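Local coordinates for CPXV203 protein (Cowpox virus, PDB 4HKJ) that probably retains MHC class I molecules inside the infected cell to evade T-cell recognition, and belongs to the poxvirus T4 family, at residues D34-R39 / I47-G52; Y53-H58 / I106-D111; T71-H76 / L181-N186; Y83-N88 / T176-L181. One frame throughout, in Å; residues are numbered along the deposited sequence.

Contact 1 of 4, residues D34-R39 / I47-G52; sequences DCSVHR and ITEGNG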
loop_
_atom_site.group_PDB
_atom_site.type_symbol
_atom_site.label_atom_id
_atom_site.label_comp_id
_atom_site.label_asym_id
_atom_site.label_seq_id
_atom_site.Cartn_x
_atom_site.Cartn_y
_atom_site.Cartn_z
ATOM N N ASP D 34 0.319 12.223 -24.312
ATOM C CA ASP D 34 1.770 12.124 -24.384
ATOM C C ASP D 34 2.380 13.048 -23.342
ATOM O O ASP D 34 1.737 13.996 -22.892
ATOM C CB ASP D 34 2.267 12.522 -25.774
ATOM C CG ASP D 34 1.703 11.642 -26.869
ATOM O OD1 ASP D 34 0.533 11.215 -26.753
ATOM O OD2 ASP D 34 2.428 11.376 -27.851
ATOM N N CYS D 35 3.621 12.775 -22.959
ATOM C CA CYS D 35 4.299 13.605 -21.972
ATOM C C CYS D 35 5.576 14.231 -22.523
ATOM O O CYS D 35 6.256 13.647 -23.367
ATOM C CB CYS D 35 4.595 12.807 -20.699
ATOM S SG CYS D 35 5.675 11.379 -20.935
ATOM N N SER D 36 5.887 15.427 -22.038
ATOM C CA SER D 36 7.090 16.137 -22.445
ATOM C C SER D 36 8.036 16.293 -21.262
ATOM O O SER D 36 7.626 16.150 -20.113
ATOM C CB SER D 36 6.729 17.508 -23.016
ATOM O OG SER D 36 5.943 17.378 -24.188
ATOM N N VAL D 37 9.303 16.574 -21.548
ATOM C CA VAL D 37 10.290 16.803 -20.496
ATOM C C VAL D 37 11.393 17.745 -20.976
ATOM O O VAL D 37 11.961 17.558 -22.052
ATOM C CB VAL D 37 10.895 15.478 -19.970
ATOM C CG1 VAL D 37 11.441 14.634 -21.116
ATOM C CG2 VAL D 37 11.977 15.755 -18.934
ATOM N N HIS D 38 11.680 18.769 -20.180
ATOM C CA HIS D 38 12.684 19.756 -20.548
ATOM C C HIS D 38 13.527 20.149 -19.344
ATOM O O HIS D 38 13.042 20.151 -18.213
ATOM C CB HIS D 38 12.014 21.005 -21.127
ATOM C CG HIS D 38 10.966 20.711 -22.153
ATOM N ND1 HIS D 38 11.250 20.597 -23.497
ATOM C CD2 HIS D 38 9.633 20.504 -22.032
ATOM C CE1 HIS D 38 10.137 20.334 -24.159
ATOM N NE2 HIS D 38 9.142 20.272 -23.293
ATOM N N ARG D 39 14.792 20.474 -19.591
ATOM C CA ARG D 39 15.645 21.043 -18.557
ATOM C C ARG D 39 15.659 22.556 -18.717
ATOM O O ARG D 39 16.308 23.083 -19.620
ATOM C CB ARG D 39 17.068 20.494 -18.653
ATOM C CG ARG D 39 18.043 21.153 -17.689
ATOM C CD ARG D 39 19.486 20.950 -18.122
ATOM N NE ARG D 39 20.388 21.868 -17.431
ATOM C CZ ARG D 39 20.632 23.113 -17.829
ATOM N NH1 ARG D 39 20.040 23.591 -18.915
ATOM N NH2 ARG D 39 21.465 23.880 -17.141
ATOM N N ILE D 47 11.281 19.960 -16.021
ATOM C CA ILE D 47 9.852 20.245 -16.033
ATOM C C ILE D 47 9.152 19.281 -16.984
ATOM O O ILE D 47 9.576 19.115 -18.127
ATOM C CB ILE D 47 9.563 21.685 -16.493
ATOM C CG1 ILE D 47 10.403 22.686 -15.697
ATOM C CG2 ILE D 47 8.082 22.001 -16.356
ATOM C CD1 ILE D 47 10.152 24.126 -16.078
ATOM N N THR D 48 8.083 18.646 -16.514
ATOM C CA THR D 48 7.356 17.690 -17.345
ATOM C C THR D 48 5.870 18.011 -17.481
ATOM O O THR D 48 5.177 18.228 -16.490
ATOM C CB THR D 48 7.540 16.237 -16.842
ATOM O OG1 THR D 48 6.725 15.354 -17.624
ATOM C CG2 THR D 48 7.154 16.116 -15.377
ATOM N N GLU D 49 5.393 18.047 -18.721
ATOM C CA GLU D 49 3.980 18.281 -18.994
ATOM C C GLU D 49 3.312 16.992 -19.459
ATOM O O GLU D 49 3.849 16.279 -20.305
ATOM C CB GLU D 49 3.803 19.364 -20.063
ATOM C CG GLU D 49 4.431 20.706 -19.722
ATOM C CD GLU D 49 5.878 20.810 -20.170
ATOM O OE1 GLU D 49 6.426 19.799 -20.657
ATOM O OE2 GLU D 49 6.465 21.904 -20.038
ATOM N N GLY D 50 2.142 16.693 -18.905
ATOM C CA GLY D 50 1.405 15.507 -19.300
ATOM C C GLY D 50 0.386 15.033 -18.283
ATOM O O GLY D 50 0.551 15.233 -17.079
ATOM N N ASN D 51 -0.673 14.401 -18.784
ATOM C CA ASN D 51 -1.738 13.833 -17.956
ATOM C C ASN D 51 -2.463 14.851 -17.079
ATOM O O ASN D 51 -2.862 14.545 -15.956
ATOM C CB ASN D 51 -1.213 12.661 -17.117
ATOM C CG ASN D 51 -0.671 11.530 -17.971
ATOM O OD1 ASN D 51 -0.319 11.728 -19.135
ATOM N ND2 ASN D 51 -0.600 10.337 -17.396
ATOM N N GLY D 52 -2.635 16.062 -17.603
ATOM C CA GLY D 52 -3.383 17.094 -16.909
ATOM C C GLY D 52 -2.570 17.854 -15.881
ATOM O O GLY D 52 -3.069 18.787 -15.253
#
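C35 and E49 open the pairing of strands 36-38 and 45-50: C35 CA lies 3.2 Å from E49 O, a CA-H...O contact. At S36 the first true bond forms: its N donates to E49 O at 2.8 Å, an N-H...O angle of 164°. The carbonyl S36 O looks back at T48, whose OG1 sits 2.8 Å away. That hydroxyl also reaches Q74 OE1, its single proton unsettled between the two. S36 OG itself bonds T187 O. V37 adds a longer CA-H...O contact to I47 O. The evidence is firmest at H38, where H38 N reaches I47 O at 3.0 Å and I47 N returns to H38 O at 2.8 Å, an antiparallel hydrogen-bonded pair. The H38 side chain crosses that of E49 at about a right angle, and E49 OE1 lies in the imidazole plane, at the ring edge, 3.6 Å from CD2. E49 chi2 of 89° bends the chain, and OE1 also comes 3.3 Å from S36 CB. The hairpin is well paired at H38/I47, whereas E49 N returns only a weak bond to S36 O; weak hydrogen bonds of H38 ND1 to N186 OD1 and NE2 to T187 O, with the E49 carboxylate nearby, may favour a protonated H38.

Contact 2 of 4, residues Y53-H58 / I106-D111; sequences YRVVVH and ISVYCD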
loop_
_atom_site.group_PDB
_atom_site.type_symbol
_atom_site.label_atom_id
_atom_site.label_comp_id
_atom_site.label_asym_id
_atom_site.label_seq_id
_atom_site.Cartn_x
_atom_site.Cartn_y
_atom_site.Cartn_z
ATOM N N TYR D 53 -1.314 17.459 -15.705
ATOM C CA TYR D 53 -0.448 18.114 -14.736
ATOM C C TYR D 53 0.878 18.522 -15.359
ATOM O O TYR D 53 1.337 17.911 -16.325
ATOM C CB TYR D 53 -0.172 17.195 -13.545
ATOM C CG TYR D 53 -1.401 16.541 -12.956
ATOM C CD1 TYR D 53 -2.432 17.305 -12.430
ATOM C CD2 TYR D 53 -1.516 15.158 -12.907
ATOM C CE1 TYR D 53 -3.556 16.709 -11.886
ATOM C CE2 TYR D 53 -2.633 14.553 -12.363
ATOM C CZ TYR D 53 -3.649 15.335 -11.854
ATOM O OH TYR D 53 -4.762 14.736 -11.313
ATOM N N ARG D 54 1.486 19.562 -14.803
ATOM C CA ARG D 54 2.866 19.889 -15.128
ATOM C C ARG D 54 3.695 19.885 -13.846
ATOM O O ARG D 54 3.343 20.532 -12.860
ATOM C CB ARG D 54 2.976 21.212 -15.892
ATOM C CG ARG D 54 2.563 22.455 -15.129
ATOM C CD ARG D 54 2.787 23.694 -15.982
ATOM N NE ARG D 54 4.101 23.670 -16.619
ATOM C CZ ARG D 54 4.576 24.635 -17.401
ATOM N NH1 ARG D 54 3.846 25.716 -17.645
ATOM N NH2 ARG D 54 5.784 24.518 -17.937
ATOM N N VAL D 55 4.783 19.125 -13.857
ATOM C CA VAL D 55 5.544 18.879 -12.639
ATOM C C VAL D 55 6.970 19.413 -12.732
ATOM O O VAL D 55 7.669 19.173 -13.715
ATOM C CB VAL D 55 5.575 17.375 -12.304
ATOM C CG1 VAL D 55 6.338 17.127 -11.016
ATOM C CG2 VAL D 55 4.158 16.827 -12.203
ATOM N N VAL D 56 7.387 20.140 -11.701
ATOM C CA VAL D 56 8.734 20.687 -11.633
ATOM C C VAL D 56 9.539 19.973 -10.553
ATOM O O VAL D 56 9.080 19.828 -9.419
ATOM C CB VAL D 56 8.706 22.197 -11.324
ATOM C CG1 VAL D 56 10.117 22.754 -11.272
ATOM C CG2 VAL D 56 7.878 22.939 -12.362
ATOM N N VAL D 57 10.739 19.524 -10.909
ATOM C CA VAL D 57 11.607 18.829 -9.963
ATOM C C VAL D 57 12.956 19.533 -9.826
ATOM O O VAL D 57 13.696 19.670 -10.799
ATOM C CB VAL D 57 11.842 17.365 -10.384
ATOM C CG1 VAL D 57 12.725 16.658 -9.371
ATOM C CG2 VAL D 57 10.517 16.638 -10.537
ATOM N N HIS D 58 13.271 19.980 -8.614
ATOM C CA HIS D 58 14.527 20.678 -8.358
ATOM C C HIS D 58 15.417 19.923 -7.379
ATOM O O HIS D 58 14.992 18.954 -6.752
ATOM C CB HIS D 58 14.264 22.080 -7.808
ATOM C CG HIS D 58 13.759 23.050 -8.828
ATOM N ND1 HIS D 58 14.525 23.481 -9.890
ATOM C CD2 HIS D 58 12.569 23.687 -8.942
ATOM C CE1 HIS D 58 13.827 24.334 -10.618
ATOM N NE2 HIS D 58 12.636 24.477 -10.063
ATOM N N ILE D 106 9.840 18.402 -5.367
ATOM C CA ILE D 106 8.917 18.178 -6.472
ATOM C C ILE D 106 7.635 18.992 -6.316
ATOM O O ILE D 106 6.949 18.900 -5.298
ATOM C CB ILE D 106 8.580 16.683 -6.617
ATOM C CG1 ILE D 106 9.844 15.895 -6.963
ATOM C CG2 ILE D 106 7.517 16.473 -7.678
ATOM C CD1 ILE D 106 9.623 14.408 -7.137
ATOM N N SER D 107 7.321 19.793 -7.330
ATOM C CA SER D 107 6.123 20.624 -7.312
ATOM C C SER D 107 5.142 20.174 -8.388
ATOM O O SER D 107 5.478 20.146 -9.573
ATOM C CB SER D 107 6.491 22.094 -7.516
ATOM O OG SER D 107 7.533 22.486 -6.640
ATOM N N VAL D 108 3.928 19.823 -7.973
ATOM C CA VAL D 108 2.918 19.333 -8.907
ATOM C C VAL D 108 1.783 20.334 -9.116
ATOM O O VAL D 108 0.957 20.551 -8.229
ATOM C CB VAL D 108 2.326 17.989 -8.447
ATOM C CG1 VAL D 108 1.318 17.486 -9.467
ATOM C CG2 VAL D 108 3.430 16.967 -8.240
ATOM N N TYR D 109 1.751 20.938 -10.299
ATOM C CA TYR D 109 0.696 21.875 -10.660
ATOM C C TYR D 109 -0.264 21.216 -11.641
ATOM O O TYR D 109 0.113 20.288 -12.355
ATOM C CB TYR D 109 1.294 23.134 -11.286
ATOM C CG TYR D 109 2.404 23.756 -10.472
ATOM C CD1 TYR D 109 2.126 24.684 -9.478
ATOM C CD2 TYR D 109 3.732 23.418 -10.698
ATOM C CE1 TYR D 109 3.139 25.255 -8.729
ATOM C CE2 TYR D 109 4.750 23.984 -9.957
ATOM C CZ TYR D 109 4.448 24.900 -8.974
ATOM O OH TYR D 109 5.462 25.462 -8.236
ATOM N N CYS D 110 -1.503 21.698 -11.676
ATOM C CA CYS D 110 -2.499 21.164 -12.600
ATOM C C CYS D 110 -2.729 22.091 -13.791
ATOM O O CYS D 110 -2.864 23.304 -13.631
ATOM C CB CYS D 110 -3.818 20.873 -11.875
ATOM S SG CYS D 110 -4.294 22.088 -10.624
ATOM N N ASP D 111 -2.770 21.506 -14.986
ATOM C CA ASP D 111 -2.935 22.263 -16.223
ATOM C C ASP D 111 -4.345 22.148 -16.789
ATOM O O ASP D 111 -4.900 23.119 -17.300
ATOM C CB ASP D 111 -1.926 21.790 -17.273
ATOM C CG ASP D 111 -0.601 22.516 -17.177
ATOM O OD1 ASP D 111 -0.366 23.181 -16.147
ATOM O OD2 ASP D 111 0.204 22.425 -18.129
#
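V55 and I106 each hold a methyl anti to the backbone N: CG1 in V55 (chi1 -179°) and CG2 in I106, and these two meet at 3.6 Å. V57 repeats the V55 rotamer, and its CG2 lies 3.7 Å from I106 CG1, the two side chains running side by side. V55 CG2 likewise touches V108 CG1 at 4.0 Å. At the end of this row, the edge of the Y53 ring meets C110, with CD1 3.9 Å from both CA and CB. On the other face, R54 has CG between its N and carbonyl carbon (chi1 65°), which sets that methylene 3.2 Å from D111 OD1. The guanidinium and carboxylate planes stand 82° apart and no N-H points at the acid, so only loose charge attraction is indicated. Two hydrogen-bonded pairs, R54 with Y109 and V56 with S107, fix the antiparallel register; the straightest bond is S107 N to V56 O, 2.7 Å. C110 is disulfide-bonded to C140. The strands lie mid-sheet, with 45-50 next to 53-59 and 131-137 next to 103-110. Their Y53, V55, V57, I106 and V108 side chains face strands 15-25 and 81-88 of the other sheet, as expected of a β-sandwich core.

Contact 3 of 4, residues T71-H76 / L181-N186; sequences TTKQTH and LKTCTN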
loop_
_atom_site.group_PDB
_atom_site.type_symbol
_atom_site.label_atom_id
_atom_site.label_comp_id
_atom_site.label_asym_id
_atom_site.label_seq_id
_atom_site.Cartn_x
_atom_site.Cartn_y
_atom_site.Cartn_z
ATOM N N THR D 71 15.863 9.958 -16.576
ATOM C CA THR D 71 14.756 9.588 -17.456
ATOM C C THR D 71 13.395 9.824 -16.797
ATOM O O THR D 71 13.239 9.639 -15.591
ATOM C CB THR D 71 14.874 8.114 -17.907
ATOM O OG1 THR D 71 16.205 7.857 -18.370
ATOM C CG2 THR D 71 13.888 7.802 -19.024
ATOM N N THR D 72 12.416 10.239 -17.598
ATOM C CA THR D 72 11.061 10.476 -17.108
ATOM C C THR D 72 10.037 9.718 -17.951
ATOM O O THR D 72 10.086 9.755 -19.180
ATOM C CB THR D 72 10.713 11.975 -17.125
ATOM O OG1 THR D 72 11.803 12.731 -16.583
ATOM C CG2 THR D 72 9.458 12.243 -16.306
ATOM N N LYS D 73 9.114 9.028 -17.285
ATOM C CA LYS D 73 8.063 8.283 -17.971
ATOM C C LYS D 73 6.705 8.556 -17.338
ATOM O O LYS D 73 6.611 8.818 -16.138
ATOM C CB LYS D 73 8.356 6.782 -17.940
ATOM C CG LYS D 73 9.654 6.383 -18.621
ATOM C CD LYS D 73 9.910 4.891 -18.495
ATOM C CE LYS D 73 11.226 4.506 -19.145
ATOM N NZ LYS D 73 11.478 3.042 -19.068
ATOM N N GLN D 74 5.653 8.496 -18.149
ATOM C CA GLN D 74 4.295 8.713 -17.660
ATOM C C GLN D 74 3.297 7.755 -18.302
ATOM O O GLN D 74 3.506 7.271 -19.415
ATOM C CB GLN D 74 3.848 10.157 -17.907
ATOM C CG GLN D 74 4.577 11.198 -17.074
ATOM C CD GLN D 74 4.006 12.590 -17.257
ATOM O OE1 GLN D 74 4.643 13.584 -16.913
ATOM N NE2 GLN D 74 2.797 12.666 -17.801
ATOM N N THR D 75 2.210 7.487 -17.586
ATOM C CA THR D 75 1.117 6.677 -18.108
ATOM C C THR D 75 -0.192 7.108 -17.458
ATOM O O THR D 75 -0.190 7.880 -16.501
ATOM C CB THR D 75 1.340 5.178 -17.862
ATOM O OG1 THR D 75 0.279 4.428 -18.465
ATOM C CG2 THR D 75 1.375 4.882 -16.371
ATOM N N HIS D 76 -1.307 6.607 -17.976
ATOM C CA HIS D 76 -2.614 6.982 -17.453
ATOM C C HIS D 76 -3.574 5.801 -17.411
ATOM O O HIS D 76 -3.585 4.965 -18.316
ATOM C CB HIS D 76 -3.216 8.116 -18.284
ATOM C CG HIS D 76 -4.547 8.589 -17.788
ATOM N ND1 HIS D 76 -4.677 9.531 -16.789
ATOM C CD2 HIS D 76 -5.807 8.248 -18.149
ATOM C CE1 HIS D 76 -5.959 9.751 -16.559
ATOM N NE2 HIS D 76 -6.667 8.984 -17.370
ATOM N N LEU D 181 3.668 2.395 -19.849
ATOM C CA LEU D 181 4.520 3.564 -19.655
ATOM C C LEU D 181 5.050 4.097 -20.982
ATOM O O LEU D 181 5.374 3.327 -21.888
ATOM C CB LEU D 181 5.689 3.236 -18.721
ATOM C CG LEU D 181 5.427 3.256 -17.216
ATOM C CD1 LEU D 181 6.666 2.803 -16.462
ATOM C CD2 LEU D 181 5.007 4.647 -16.764
ATOM N N LYS D 182 5.132 5.419 -21.093
ATOM C CA LYS D 182 5.681 6.059 -22.283
ATOM C C LYS D 182 6.753 7.072 -21.905
ATOM O O LYS D 182 6.528 7.938 -21.061
ATOM C CB LYS D 182 4.576 6.741 -23.092
ATOM C CG LYS D 182 3.558 5.782 -23.682
ATOM C CD LYS D 182 4.232 4.762 -24.583
ATOM C CE LYS D 182 3.249 3.706 -25.059
ATOM N NZ LYS D 182 3.911 2.686 -25.919
ATOM N N THR D 183 7.916 6.957 -22.536
ATOM C CA THR D 183 9.030 7.854 -22.256
ATOM C C THR D 183 8.719 9.274 -22.719
ATOM O O THR D 183 8.344 9.492 -23.871
ATOM C CB THR D 183 10.328 7.364 -22.929
ATOM O OG1 THR D 183 10.597 6.015 -22.526
ATOM C CG2 THR D 183 11.500 8.250 -22.539
ATOM N N CYS D 184 8.870 10.233 -21.811
ATOM C CA CYS D 184 8.598 11.633 -22.119
ATOM C C CYS D 184 9.647 12.199 -23.070
ATOM O O CYS D 184 10.835 11.909 -22.943
ATOM C CB CYS D 184 8.528 12.458 -20.832
ATOM S SG CYS D 184 7.193 11.960 -19.715
ATOM N N THR D 185 9.197 13.013 -24.020
ATOM C CA THR D 185 10.064 13.506 -25.085
ATOM C C THR D 185 10.407 14.987 -24.937
ATOM O O THR D 185 9.821 15.697 -24.121
ATOM C CB THR D 185 9.429 13.277 -26.466
ATOM O OG1 THR D 185 8.209 14.023 -26.565
ATOM C CG2 THR D 185 9.125 11.800 -26.672
ATOM N N ASN D 186 11.362 15.443 -25.742
ATOM C CA ASN D 186 11.800 16.832 -25.725
ATOM C C ASN D 186 11.049 17.657 -26.766
ATOM O O ASN D 186 11.602 18.010 -27.807
ATOM C CB ASN D 186 13.308 16.909 -25.985
ATOM C CG ASN D 186 13.910 18.244 -25.582
ATOM O OD1 ASN D 186 13.232 19.272 -25.566
ATOM N ND2 ASN D 186 15.197 18.233 -25.256
#
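C184 SG lies against the CG methylene of Q74 at 3.8 Å and, at longer range, over one side of the Q74 amide plane, 4.1 Å from CD. The amide oxygen, OE1, is hydrogen-bonded to T48 OG1 of the other sheet, which should restrict rotation of the group. The flat peptide groups are joined by three bonds. C184 N donates to T72 O at 2.9 Å with an N-H...O angle of 168°, Q74 N to K182 O at 3.1 Å and K182 N to Q74 O at 3.0 Å. This alternation defines an antiparallel pair, Q74 with K182 hydrogen-bonded and K73 with T183 non-hydrogen-bonded. The short strand 182-183 is thereby added as an edge strand to the antiparallel sheet of the sandwich, beside 71-77, whose other neighbour is 81-88. C184 SG closes a disulfide with C35, which links this edge covalently to the hairpin of the second sheet; T185 continues with backbone bonds to C35 and V37. Beyond the backbone, K73 runs out extended and crosses T183 obliquely, its CE 3.8 Å from OG1. T75 and L181 cross at about a right angle. With T75 OG1 anti to the backbone N (chi1 -177°), CG2 falls between N and the carbonyl carbon, and it meets L181 CD2 at 3.7 Å. T75 also packs against a polar side chain of another protein in the assembly.

Contact 4 of 4, residues Y83-N88 / T176-L181; sequences YIEFSN and TRDKYL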
loop_
_atom_site.group_PDB
_atom_site.type_symbol
_atom_site.label_atom_id
_atom_site.label_comp_id
_atom_site.label_asym_id
_atom_site.label_seq_id
_atom_site.Cartn_x
_atom_site.Cartn_y
_atom_site.Cartn_z
ATOM N N TYR D 83 0.230 8.476 -13.414
ATOM C CA TYR D 83 1.468 7.979 -12.821
ATOM C C TYR D 83 2.712 8.531 -13.515
ATOM O O TYR D 83 2.750 8.654 -14.739
ATOM C CB TYR D 83 1.483 6.447 -12.845
ATOM C CG TYR D 83 2.768 5.830 -12.341
ATOM C CD1 TYR D 83 3.041 5.757 -10.983
ATOM C CD2 TYR D 83 3.705 5.312 -13.224
ATOM C CE1 TYR D 83 4.213 5.192 -10.518
ATOM C CE2 TYR D 83 4.880 4.746 -12.769
ATOM C CZ TYR D 83 5.130 4.689 -11.416
ATOM O OH TYR D 83 6.299 4.124 -10.963
ATOM N N ILE D 84 3.729 8.863 -12.722
ATOM C CA ILE D 84 4.988 9.385 -13.248
ATOM C C ILE D 84 6.169 8.614 -12.665
ATOM O O ILE D 84 6.205 8.338 -11.466
ATOM C CB ILE D 84 5.160 10.884 -12.922
ATOM C CG1 ILE D 84 3.937 11.679 -13.387
ATOM C CG2 ILE D 84 6.426 11.433 -13.561
ATOM C CD1 ILE D 84 4.034 13.166 -13.117
ATOM N N GLU D 85 7.132 8.265 -13.513
ATOM C CA GLU D 85 8.299 7.510 -13.066
ATOM C C GLU D 85 9.611 8.195 -13.434
ATOM O O GLU D 85 9.968 8.284 -14.608
ATOM C CB GLU D 85 8.279 6.093 -13.645
ATOM C CG GLU D 85 9.431 5.219 -13.177
ATOM C CD GLU D 85 9.478 3.886 -13.896
ATOM O OE1 GLU D 85 9.661 3.883 -15.132
ATOM O OE2 GLU D 85 9.325 2.841 -13.230
ATOM N N PHE D 86 10.327 8.672 -12.421
ATOM C CA PHE D 86 11.644 9.263 -12.622
ATOM C C PHE D 86 12.715 8.188 -12.453
ATOM O O PHE D 86 12.727 7.470 -11.453
ATOM C CB PHE D 86 11.871 10.410 -11.638
ATOM C CG PHE D 86 10.853 11.512 -11.745
ATOM C CD1 PHE D 86 11.009 12.528 -12.675
ATOM C CD2 PHE D 86 9.743 11.533 -10.918
ATOM C CE1 PHE D 86 10.075 13.543 -12.777
ATOM C CE2 PHE D 86 8.806 12.546 -11.014
ATOM C CZ PHE D 86 8.974 13.552 -11.945
ATOM N N SER D 87 13.611 8.077 -13.430
ATOM C CA SER D 87 14.571 6.976 -13.445
ATOM C C SER D 87 16.018 7.416 -13.662
ATOM O O SER D 87 16.285 8.523 -14.126
ATOM C CB SER D 87 14.176 5.956 -14.514
ATOM O OG SER D 87 12.814 5.590 -14.390
ATOM N N ASN D 88 16.943 6.526 -13.315
ATOM C CA ASN D 88 18.362 6.704 -13.602
ATOM C C ASN D 88 19.068 5.354 -13.522
ATOM O O ASN D 88 19.244 4.800 -12.438
ATOM C CB ASN D 88 19.002 7.704 -12.637
ATOM C CG ASN D 88 20.374 8.174 -13.102
ATOM O OD1 ASN D 88 21.128 7.422 -13.717
ATOM N ND2 ASN D 88 20.698 9.428 -12.809
ATOM N N THR D 176 1.192 -4.276 -14.926
ATOM C CA THR D 176 0.302 -3.658 -15.903
ATOM C C THR D 176 0.582 -2.163 -16.014
ATOM O O THR D 176 0.492 -1.583 -17.095
ATOM C CB THR D 176 -1.181 -3.882 -15.549
ATOM O OG1 THR D 176 -1.426 -5.284 -15.374
ATOM C CG2 THR D 176 -2.084 -3.350 -16.651
ATOM N N ARG D 177 0.928 -1.547 -14.888
ATOM C CA ARG D 177 1.273 -0.131 -14.863
ATOM C C ARG D 177 2.488 0.164 -15.733
ATOM O O ARG D 177 2.484 1.106 -16.524
ATOM C CB ARG D 177 1.547 0.333 -13.430
ATOM C CG ARG D 177 2.376 1.605 -13.356
ATOM C CD ARG D 177 2.532 2.108 -11.934
ATOM N NE ARG D 177 3.167 1.132 -11.053
ATOM C CZ ARG D 177 4.478 0.920 -10.994
ATOM N NH1 ARG D 177 5.301 1.605 -11.774
ATOM N NH2 ARG D 177 4.968 0.017 -10.157
ATOM N N ASP D 178 3.524 -0.655 -15.584
ATOM C CA ASP D 178 4.777 -0.448 -16.300
ATOM C C ASP D 178 4.678 -0.815 -17.777
ATOM O O ASP D 178 5.529 -0.427 -18.578
ATOM C CB ASP D 178 5.909 -1.237 -15.638
ATOM C CG ASP D 178 6.348 -0.632 -14.320
ATOM O OD1 ASP D 178 7.235 0.246 -14.335
ATOM O OD2 ASP D 178 5.810 -1.035 -13.267
ATOM N N LYS D 179 3.640 -1.564 -18.137
ATOM C CA LYS D 179 3.457 -1.989 -19.521
ATOM C C LYS D 179 3.060 -0.815 -20.413
ATOM O O LYS D 179 3.507 -0.716 -21.555
ATOM C CB LYS D 179 2.410 -3.103 -19.610
ATOM C CG LYS D 179 2.336 -3.775 -20.974
ATOM C CD LYS D 179 1.180 -4.766 -21.055
ATOM C CE LYS D 179 1.366 -5.940 -20.106
ATOM N NZ LYS D 179 0.233 -6.902 -20.190
ATOM N N TYR D 180 2.232 0.078 -19.879
ATOM C CA TYR D 180 1.706 1.200 -20.654
ATOM C C TYR D 180 2.498 2.492 -20.471
ATOM O O TYR D 180 2.051 3.561 -20.884
ATOM C CB TYR D 180 0.239 1.449 -20.299
ATOM C CG TYR D 180 -0.687 0.320 -20.685
ATOM C CD1 TYR D 180 -0.944 -0.724 -19.807
ATOM C CD2 TYR D 180 -1.307 0.299 -21.926
ATOM C CE1 TYR D 180 -1.792 -1.757 -20.155
ATOM C CE2 TYR D 180 -2.157 -0.730 -22.283
ATOM C CZ TYR D 180 -2.395 -1.756 -21.394
ATOM O OH TYR D 180 -3.240 -2.783 -21.744
ATOM N N LEU D 181 3.668 2.395 -19.849
ATOM C CA LEU D 181 4.520 3.564 -19.655
ATOM C C LEU D 181 5.050 4.097 -20.982
ATOM O O LEU D 181 5.374 3.327 -21.888
ATOM C CB LEU D 181 5.689 3.236 -18.721
ATOM C CG LEU D 181 5.427 3.256 -17.216
ATOM C CD1 LEU D 181 6.666 2.803 -16.462
ATOM C CD2 LEU D 181 5.007 4.647 -16.764
#
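Y83 and R177 join strand 81-88 to helix 174-179, which covers an outward face of the antiparallel sheet of this β-sandwich. The first kind of interaction is CH-pi: R177 CD sits over the centre of the Y83 ring, 3.5 Å from the centroid and 4° off the normal. Beyond CD, chi3 turns NE aside and chi4 sets CZ, which lies off-centre, 34° from the ring normal in a cation-pi contact, with the guanidinium and ring planes 51° apart. Charge forms the second group. R177 NH1 pairs with D178 OD2 without an N-H aimed at it, while NH2 makes a salt bridge to D165. E85 OE2 lies in the guanidinium plane, 4.5 Å from R177 NH1, beyond salt-bridge range, and 3.5 Å from D178 OD1. The two carboxylates are near each other, and the R177 charge and the weak, long pair of E85 with K18 may moderate any repulsion. Apolar contact is supplied by L181, which takes the edge of the Y83 ring, CD2 to CD2 at 3.8 Å. Its other methyl, CD1, comes 3.5 Å from E85 OE1.

Overall arrangement
The four contacts span both sheets. Contacts 1 and 2 belong to the mixed sheet, centres about 9 Å apart, in series along the chain and joined through the neighbouring strands 45-50 and 53-59. Contacts 3 and 4 lie on the antiparallel sheet, centres about 7 Å apart, sharing L181 and the adjacent strands 71-77 and 81-88; the segments of contact 4 fall between those of contact 3 in sequence. The sheets meet at several points, among them the C35-C184 disulfide between contacts 1 and 3, and V57 CG2 on F86 CZ at 3.7 Å between contacts 2 and 4, whose centres are about 17 Å apart. Segments near the C-terminus are thus tied to both sheets.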